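Local atomic coordinates of possible metal-dependent hydrolase (Veillonella parvula, PDB entry 3RPC), a protein that probably acts as a metal-dependent hydrolase of the metallo-beta-lactamase superfamily, holding two zinc ions in its presumed active site. Residues S63-V68 against K88-F93; Y164-T169 against N185-N190. One frame throughout, in Å; residues are numbered along the deposited sequence.

Contact 1 (S63-V68 against K88-F93)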
ATOM      1  N   SER A  63      32.583   4.215   7.588  1.00 28.00           N
ATOM      2  CA  SER A  63      33.732   3.514   7.000  1.00 38.26           C
ATOM      3  C   SER A  63      33.450   2.616   5.786  1.00 41.73           C
ATOM      4  O   SER A  63      33.912   2.901   4.675  1.00 45.75           O
ATOM      5  CB  SER A  63      34.523   2.747   8.074  1.00 36.87           C
ATOM      6  OG  SER A  63      33.670   2.002   8.929  1.00 38.78           O
ATOM      7  N   ASN A  64      32.712   1.531   5.999  1.00 29.74           N
ATOM      8  CA  ASN A  64      32.503   0.528   4.950  1.00 29.30           C
ATOM      9  C   ASN A  64      31.124   0.572   4.302  1.00 23.42           C
ATOM     10  O   ASN A  64      30.647  -0.433   3.766  1.00 22.94           O
ATOM     11  CB  ASN A  64      32.754  -0.880   5.499  1.00 40.04           C
ATOM     12  CG  ASN A  64      34.226  -1.240   5.539  1.00 52.01           C
ATOM     13  OD1 ASN A  64      34.944  -1.086   4.546  1.00 54.83           O
ATOM     14  ND2 ASN A  64      34.688  -1.721   6.691  1.00 56.35           N
ATOM     15  N   VAL A  65      30.485   1.735   4.343  1.00 20.70           N
ATOM     16  CA  VAL A  65      29.159   1.873   3.738  1.00 19.46           C
ATOM     17  C   VAL A  65      29.243   1.815   2.208  1.00 21.88           C
ATOM     18  O   VAL A  65      30.038   2.537   1.596  1.00 25.35           O
ATOM     19  CB  VAL A  65      28.461   3.168   4.213  1.00 22.68           C
ATOM     20  CG1 VAL A  65      27.151   3.388   3.469  1.00 19.59           C
ATOM     21  CG2 VAL A  65      28.213   3.114   5.717  1.00 21.50           C
ATOM     22  N   THR A  66      28.427   0.941   1.613  1.00 18.86           N
ATOM     23  CA  THR A  66      28.362   0.709   0.169  1.00 21.09           C
ATOM     24  C   THR A  66      27.189   1.449  -0.460  1.00 17.27           C
ATOM     25  O   THR A  66      27.230   1.833  -1.632  1.00 21.85           O
ATOM     26  CB  THR A  66      28.104  -0.787  -0.144  1.00 23.63           C
ATOM     27  OG1 THR A  66      28.867  -1.617   0.737  1.00 28.08           O
ATOM     28  CG2 THR A  66      28.464  -1.099  -1.592  1.00 29.60           C
ATOM     29  N   ALA A  67      26.116   1.601   0.312  1.00 18.40           N
ATOM     30  CA  ALA A  67      24.902   2.233  -0.194  1.00 17.72           C
ATOM     31  C   ALA A  67      24.060   2.671   0.980  1.00 17.33           C
ATOM     32  O   ALA A  67      24.295   2.243   2.106  1.00 17.71           O
ATOM     33  CB  ALA A  67      24.119   1.274  -1.084  1.00 19.02           C
ATOM     34  N   VAL A  68      23.102   3.547   0.712  1.00 15.27           N
ATOM     35  CA  VAL A  68      22.205   4.031   1.750  1.00 14.65           C
ATOM     36  C   VAL A  68      20.776   3.669   1.358  1.00 15.22           C
ATOM     37  O   VAL A  68      20.415   3.708   0.184  1.00 15.95           O
ATOM     38  CB  VAL A  68      22.330   5.558   1.906  1.00 14.52           C
ATOM     39  CG1 VAL A  68      21.515   6.046   3.081  1.00 17.25           C
ATOM     40  CG2 VAL A  68      23.787   5.959   2.101  1.00 17.67           C
ATOM     41  N   LYS A  88      28.457  12.054  -1.475  1.00 23.62           N
ATOM     42  CA  LYS A  88      27.388  12.340  -2.421  1.00 24.02           C
ATOM     43  C   LYS A  88      27.303  11.313  -3.540  1.00 23.30           C
ATOM     44  O   LYS A  88      26.305  11.255  -4.257  1.00 23.13           O
ATOM     45  CB  LYS A  88      27.575  13.729  -3.039  1.00 25.85           C
ATOM     46  CG  LYS A  88      27.625  14.871  -2.041  1.00 25.82           C
ATOM     47  CD  LYS A  88      26.345  14.985  -1.222  1.00 28.10           C
ATOM     48  CE  LYS A  88      26.354  16.285  -0.432  1.00 31.59           C
ATOM     49  NZ  LYS A  88      25.126  16.470   0.369  1.00 30.77           N
ATOM     50  N   SER A  89      28.350  10.511  -3.695  1.00 21.83           N
ATOM     51  CA  SER A  89      28.388   9.547  -4.783  1.00 20.83           C
ATOM     52  C   SER A  89      27.847   8.161  -4.405  1.00 19.84           C
ATOM     53  O   SER A  89      27.700   7.303  -5.273  1.00 23.37           O
ATOM     54  CB  SER A  89      29.812   9.430  -5.333  1.00 23.99           C
ATOM     55  OG  SER A  89      30.690   9.035  -4.303  1.00 28.63           O
ATOM     56  N   LEU A  90      27.543   7.938  -3.127  1.00 17.78           N
ATOM     57  CA  LEU A  90      26.997   6.642  -2.720  1.00 19.42           C
ATOM     58  C   LEU A  90      25.587   6.461  -3.258  1.00 17.80           C
ATOM     59  O   LEU A  90      24.789   7.396  -3.238  1.00 19.29           O
ATOM     60  CB  LEU A  90      26.956   6.511  -1.202  1.00 20.53           C
ATOM     61  CG  LEU A  90      28.294   6.277  -0.507  1.00 21.89           C
ATOM     62  CD1 LEU A  90      28.111   6.306   1.002  1.00 23.26           C
ATOM     63  CD2 LEU A  90      28.892   4.948  -0.968  1.00 25.36           C
ATOM     64  N   PRO A  91      25.274   5.256  -3.747  1.00 17.94           N
ATOM     65  CA  PRO A  91      23.891   4.987  -4.162  1.00 19.25           C
ATOM     66  C   PRO A  91      22.933   5.147  -2.978  1.00 17.92           C
ATOM     67  O   PRO A  91      23.198   4.620  -1.898  1.00 17.92           O
ATOM     68  CB  PRO A  91      23.933   3.519  -4.605  1.00 19.36           C
ATOM     69  CG  PRO A  91      25.373   3.275  -4.944  1.00 20.65           C
ATOM     70  CD  PRO A  91      26.152   4.096  -3.961  1.00 21.45           C
ATOM     71  N   ILE A  92      21.838   5.871  -3.198  1.00 16.97           N
ATOM     72  CA  ILE A  92      20.801   6.075  -2.189  1.00 16.28           C
ATOM     73  C   ILE A  92      19.510   5.476  -2.720  1.00 18.33           C
ATOM     74  O   ILE A  92      19.030   5.886  -3.769  1.00 18.26           O
ATOM     75  CB  ILE A  92      20.545   7.575  -1.931  1.00 17.58           C
ATOM     76  CG1 ILE A  92      21.864   8.365  -1.862  1.00 17.26           C
ATOM     77  CG2 ILE A  92      19.688   7.770  -0.680  1.00 16.73           C
ATOM     78  CD1 ILE A  92      22.808   7.933  -0.735  1.00 17.60           C
ATOM     79  N   PHE A  93      18.944   4.523  -1.987  1.00 16.82           N
ATOM     80  CA  PHE A  93      17.708   3.871  -2.396  1.00 16.30           C
ATOM     81  C   PHE A  93      16.554   4.550  -1.681  1.00 16.44           C
ATOM     82  O   PHE A  93      16.609   4.749  -0.473  1.00 17.26           O
ATOM     83  CB  PHE A  93      17.762   2.383  -2.036  1.00 15.63           C
ATOM     84  CG  PHE A  93      18.731   1.608  -2.885  1.00 14.48           C
ATOM     85  CD1 PHE A  93      18.331   1.082  -4.099  1.00 17.60           C
ATOM     86  CD2 PHE A  93      20.034   1.407  -2.464  1.00 15.18           C
ATOM     87  CE1 PHE A  93      19.220   0.382  -4.898  1.00 16.88           C
ATOM     88  CE2 PHE A  93      20.935   0.701  -3.258  1.00 16.65           C
ATOM     89  CZ  PHE A  93      20.523   0.184  -4.472  1.00 18.29           C
TER
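The start of two parallel strands in a beta-alpha-beta unit of the metallo-beta-lactamase fold is seen where Val-68 meets Pro-91, Ile-92 and Phe-93. Val-68 uses both of its backbone polar atoms on segment 88-93, at the residues before and after Ile-92: its N donates to Pro-91 O at 2.8 Å, and its O accepts from Phe-93 N at 2.7 Å, with the donor tilted 20° from the carbonyl plane. Ile-92, the bridge partner between these two bonds, adds a CA-H...O contact from its CA to Val-68 O. The side chains of Val-68 and Ile-92 lie side by side, pointing the same way. Chi1 (-42°) sets CG1 of Ile-92 beside its backbone N, and chi2 (-61°) then turns CD1 to Val-68, 3.6 Å from its CB and as near its CG2. On the other face Ala-67 CB sits in the plane of the Phe-93 ring, at its edge, 3.9 Å from CE2. Before the strands pair, side-chain packing takes over: Leu-90 crosses Val-65 at about a right angle in an apolar contact, CD1 to CG1 3.9 Å, while its CD2 rests on the carbonyl oxygens of Val-65 and Thr-66. Pro-91 CD approaches Thr-66 O as well, at 3.4 Å. Helix 80-85 lies between the two strands in sequence; strand 22-26 flanks 67-69, strand 111-113 flanks 92-94, and Phe-120 packs edge-to-face with Phe-93.

Contact 2 (Y164-T169 against N185-N190); sequences YLVGDT and NVIIMN. With ZN (zinc ion), chain E; ZN (zinc ion), chain F.
Asp-168 and Asn-190 meet at about a right angle, carboxylate and amide planes 85° apart, just beyond the paired part of two parallel strands. Asn-190 ND2 gives a weak, bent hydrogen bond to Asp-168 OD1 (2.8 Å, 127° at the hydrogen), which makes Asn-190 a second-shell neighbour that probably helps to orient the carboxylate. Asp-168 is the bridging aspartate of the dinuclear zinc site of the metallo-beta-lactamase fold: its OD2 lies 2.4 Å from the zinc ion of chain E and 2.1 Å from that of chain F. One zinc is completed by His-72, His-74 and His-132, the other by Asp-76, His-77 and His-226, four of these forming the HxHxDH motif. Farther back, Val-166 CG2 sits 3.7 Å above the centre of one face of the Tyr-164 ring and equally close to Ile-187 CG2; with CG1 anti to the backbone N (chi1 -179°), CG2 lies beside that N and comes 3.4 Å from Ile-188 O. On the opposite face of the sheet Leu-165 CD1 touches Ile-188 CG2 at 4.1 Å. Backbone bonds join Tyr-164 N to Val-186 O, Ile-188 N to Tyr-164 O and Val-166 N to Ile-188 O. Two waters then span the gap, from Gly-167 O to Asn-190 N and from Gly-167 N to Ile-188 O. Helix 173-182 packs on Tyr-164 and Ile-187, helix 207-216 on Ile-187 and Met-189, and strand 221-225 flanks 186-190.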
ATOM      1  N   TYR A 164      13.675  -8.516   6.518  1.00 14.57           N
ATOM      2  CA  TYR A 164      12.527  -7.629   6.339  1.00 13.97           C
ATOM      3  C   TYR A 164      12.706  -6.418   7.238  1.00 17.22           C
ATOM      4  O   TYR A 164      12.566  -6.518   8.458  1.00 16.48           O
ATOM      5  CB  TYR A 164      11.226  -8.369   6.697  1.00 14.21           C
ATOM      6  CG  TYR A 164       9.933  -7.594   6.513  1.00 14.13           C
ATOM      7  CD1 TYR A 164       9.871  -6.422   5.755  1.00 15.53           C
ATOM      8  CD2 TYR A 164       8.761  -8.044   7.112  1.00 14.96           C
ATOM      9  CE1 TYR A 164       8.659  -5.730   5.593  1.00 13.69           C
ATOM     10  CE2 TYR A 164       7.576  -7.367   6.965  1.00 14.50           C
ATOM     11  CZ  TYR A 164       7.520  -6.213   6.218  1.00 13.45           C
ATOM     12  OH  TYR A 164       6.302  -5.565   6.094  1.00 14.64           O
ATOM     13  N   LEU A 165      13.050  -5.282   6.636  1.00 14.30           N
ATOM     14  CA  LEU A 165      13.073  -4.001   7.327  1.00 12.77           C
ATOM     15  C   LEU A 165      11.651  -3.463   7.242  1.00 13.80           C
ATOM     16  O   LEU A 165      11.211  -2.979   6.206  1.00 15.76           O
ATOM     17  CB  LEU A 165      14.055  -3.063   6.623  1.00 14.35           C
ATOM     18  CG  LEU A 165      14.207  -1.649   7.162  1.00 15.83           C
ATOM     19  CD1 LEU A 165      15.016  -1.642   8.448  1.00 20.39           C
ATOM     20  CD2 LEU A 165      14.901  -0.789   6.099  1.00 17.20           C
ATOM     21  N   VAL A 166      10.904  -3.580   8.332  1.00 13.28           N
ATOM     22  CA  VAL A 166       9.462  -3.343   8.252  1.00 13.98           C
ATOM     23  C   VAL A 166       9.116  -1.871   8.004  1.00 14.54           C
ATOM     24  O   VAL A 166       8.174  -1.552   7.257  1.00 14.12           O
ATOM     25  CB  VAL A 166       8.760  -3.837   9.520  1.00 12.52           C
ATOM     26  CG1 VAL A 166       7.243  -3.603   9.420  1.00 14.20           C
ATOM     27  CG2 VAL A 166       9.054  -5.319   9.725  1.00 14.64           C
ATOM     28  N   GLY A 167       9.875  -0.979   8.638  1.00 14.22           N
ATOM     29  CA  GLY A 167       9.693   0.452   8.455  1.00 14.02           C
ATOM     30  C   GLY A 167       8.675   1.092   9.384  1.00 12.99           C
ATOM     31  O   GLY A 167       8.118   0.444  10.274  1.00 14.73           O
ATOM     32  N   ASP A 168       8.442   2.385   9.177  1.00 13.21           N
ATOM     33  CA  ASP A 168       7.485   3.141   9.982  1.00 13.62           C
ATOM     34  C   ASP A 168       6.052   2.879   9.519  1.00 15.09           C
ATOM     35  O   ASP A 168       5.481   3.653   8.749  1.00 15.85           O
ATOM     36  CB  ASP A 168       7.807   4.642   9.928  1.00 14.57           C
ATOM     37  CG  ASP A 168       8.819   5.077  10.989  1.00 17.03           C
ATOM     38  OD1 ASP A 168       9.499   4.215  11.573  1.00 16.96           O
ATOM     39  OD2 ASP A 168       8.925   6.296  11.240  1.00 16.34           O
ATOM     40  N   THR A 169       5.497   1.764   9.983  1.00 13.63           N
ATOM     41  CA  THR A 169       4.126   1.386   9.660  1.00 13.31           C
ATOM     42  C   THR A 169       3.501   0.740  10.878  1.00 14.18           C
ATOM     43  O   THR A 169       4.193   0.154  11.713  1.00 15.15           O
ATOM     44  CB  THR A 169       4.084   0.418   8.460  1.00 16.56           C
ATOM     45  OG1 THR A 169       2.724   0.051   8.167  1.00 15.13           O
ATOM     46  CG2 THR A 169       4.920  -0.834   8.728  1.00 15.35           C
ATOM     47  N   ASN A 185      13.585 -14.298   7.286  1.00 16.90           N
ATOM     48  CA  ASN A 185      14.262 -15.001   8.369  1.00 17.97           C
ATOM     49  C   ASN A 185      14.715 -14.051   9.469  1.00 18.27           C
ATOM     50  O   ASN A 185      14.963 -14.476  10.597  1.00 18.87           O
ATOM     51  CB  ASN A 185      15.468 -15.762   7.810  1.00 17.89           C
ATOM     52  CG  ASN A 185      15.111 -16.589   6.594  1.00 21.89           C
ATOM     53  OD1 ASN A 185      15.526 -16.279   5.483  1.00 21.90           O
ATOM     54  ND2 ASN A 185      14.318 -17.636   6.795  1.00 23.89           N
ATOM     55  N   VAL A 186      14.835 -12.768   9.123  1.00 16.90           N
ATOM     56  CA  VAL A 186      15.210 -11.714  10.068  1.00 15.12           C
ATOM     57  C   VAL A 186      14.234 -10.569   9.879  1.00 15.51           C
ATOM     58  O   VAL A 186      13.981 -10.160   8.743  1.00 16.53           O
ATOM     59  CB  VAL A 186      16.646 -11.208   9.808  1.00 17.14           C
ATOM     60  CG1 VAL A 186      17.012 -10.063  10.770  1.00 16.88           C
ATOM     61  CG2 VAL A 186      17.636 -12.353   9.933  1.00 19.28           C
ATOM     62  N   ILE A 187      13.668 -10.064  10.971  1.00 14.76           N
ATOM     63  CA  ILE A 187      12.644  -9.031  10.879  1.00 14.38           C
ATOM     64  C   ILE A 187      13.000  -7.868  11.790  1.00 15.88           C
ATOM     65  O   ILE A 187      13.024  -8.019  13.012  1.00 18.29           O
ATOM     66  CB  ILE A 187      11.259  -9.609  11.253  1.00 15.25           C
ATOM     67  CG1 ILE A 187      10.951 -10.816  10.352  1.00 15.25           C
ATOM     68  CG2 ILE A 187      10.170  -8.534  11.158  1.00 16.01           C
ATOM     69  CD1 ILE A 187       9.673 -11.573  10.749  1.00 17.03           C
ATOM     70  N   ILE A 188      13.301  -6.718  11.191  1.00 13.38           N
ATOM     71  CA  ILE A 188      13.718  -5.539  11.939  1.00 15.28           C
ATOM     72  C   ILE A 188      12.504  -4.619  12.054  1.00 14.72           C
ATOM     73  O   ILE A 188      11.989  -4.141  11.039  1.00 15.50           O
ATOM     74  CB  ILE A 188      14.881  -4.815  11.223  1.00 14.99           C
ATOM     75  CG1 ILE A 188      16.070  -5.762  11.055  1.00 15.71           C
ATOM     76  CG2 ILE A 188      15.302  -3.581  11.997  1.00 16.24           C
ATOM     77  CD1 ILE A 188      17.125  -5.244  10.084  1.00 18.27           C
HETATM   78  N   MSE A 189      12.047  -4.396  13.288  1.00 15.17           N
HETATM   79  CA  MSE A 189      10.786  -3.707  13.564  1.00 13.67           C
HETATM   80  C   MSE A 189      10.993  -2.424  14.350  1.00 14.54           C
HETATM   81  O   MSE A 189      11.809  -2.387  15.276  1.00 15.90           O
HETATM   82  CB  MSE A 189       9.884  -4.603  14.417  1.00 17.29           C
HETATM   83  CG  MSE A 189       9.682  -6.012  13.904  1.00 19.01           C
HETATM   84 SE   MSE A 189       8.629  -7.025  15.206  0.66 18.42          SE
HETATM   85  CE  MSE A 189       6.990  -5.957  15.213  1.00 18.63           C
ATOM     86  N   ASN A 190      10.255  -1.383  13.986  1.00 13.00           N
ATOM     87  CA  ASN A 190      10.274  -0.115  14.704  1.00 12.33           C
ATOM     88  C   ASN A 190       9.195  -0.138  15.781  1.00 15.22           C
ATOM     89  O   ASN A 190       8.008   0.023  15.484  1.00 15.60           O
ATOM     90  CB  ASN A 190      10.050   1.035  13.723  1.00 13.26           C
ATOM     91  CG  ASN A 190      11.235   1.221  12.785  1.00 16.34           C
ATOM     92  OD1 ASN A 190      12.342   0.753  13.082  1.00 16.80           O
ATOM     93  ND2 ASN A 190      11.022   1.904  11.662  1.00 16.13           N
TER
HETATM   94 ZN    ZN E 301       8.382   8.378  10.209  0.66 17.63          ZN
HETATM   95 ZN    ZN F 302      10.289   7.147  12.652  0.71 16.48          ZN
HETATM   96  O   HOH W   1       8.232  -1.663  12.059  1.00 14.50           O
HETATM   97  O   HOH W   2      11.930  -1.435  10.511  1.00 16.47           O
HETATM   98  O   HOH W   3       9.473   9.094  11.729  1.00 22.04           O
HETATM   99  O   HOH W   4       8.294   7.581  14.201  1.00 16.97           O

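How the contacts relate
Both contacts pair the parallel strands of a beta-alpha-beta unit, yet they belong to different seven-stranded mixed sheets and share no element; their centres lie about 20 Å apart and their nearest atoms about 9 Å. Contact 2 is wholly buried, its centre about 7 Å from the centre of the chain, against about 17 Å for contact 1, which is only partly buried. The chemistry follows the place. In contact 1 the strands are joined by backbone bonds and apolar side chains, with loop residues leading in. Contact 2 adds bridging waters, an amide-carboxylate pair and zinc where its strands diverge, illustrating how a metallo-beta-lactamase fold sets metal ligands at strand ends.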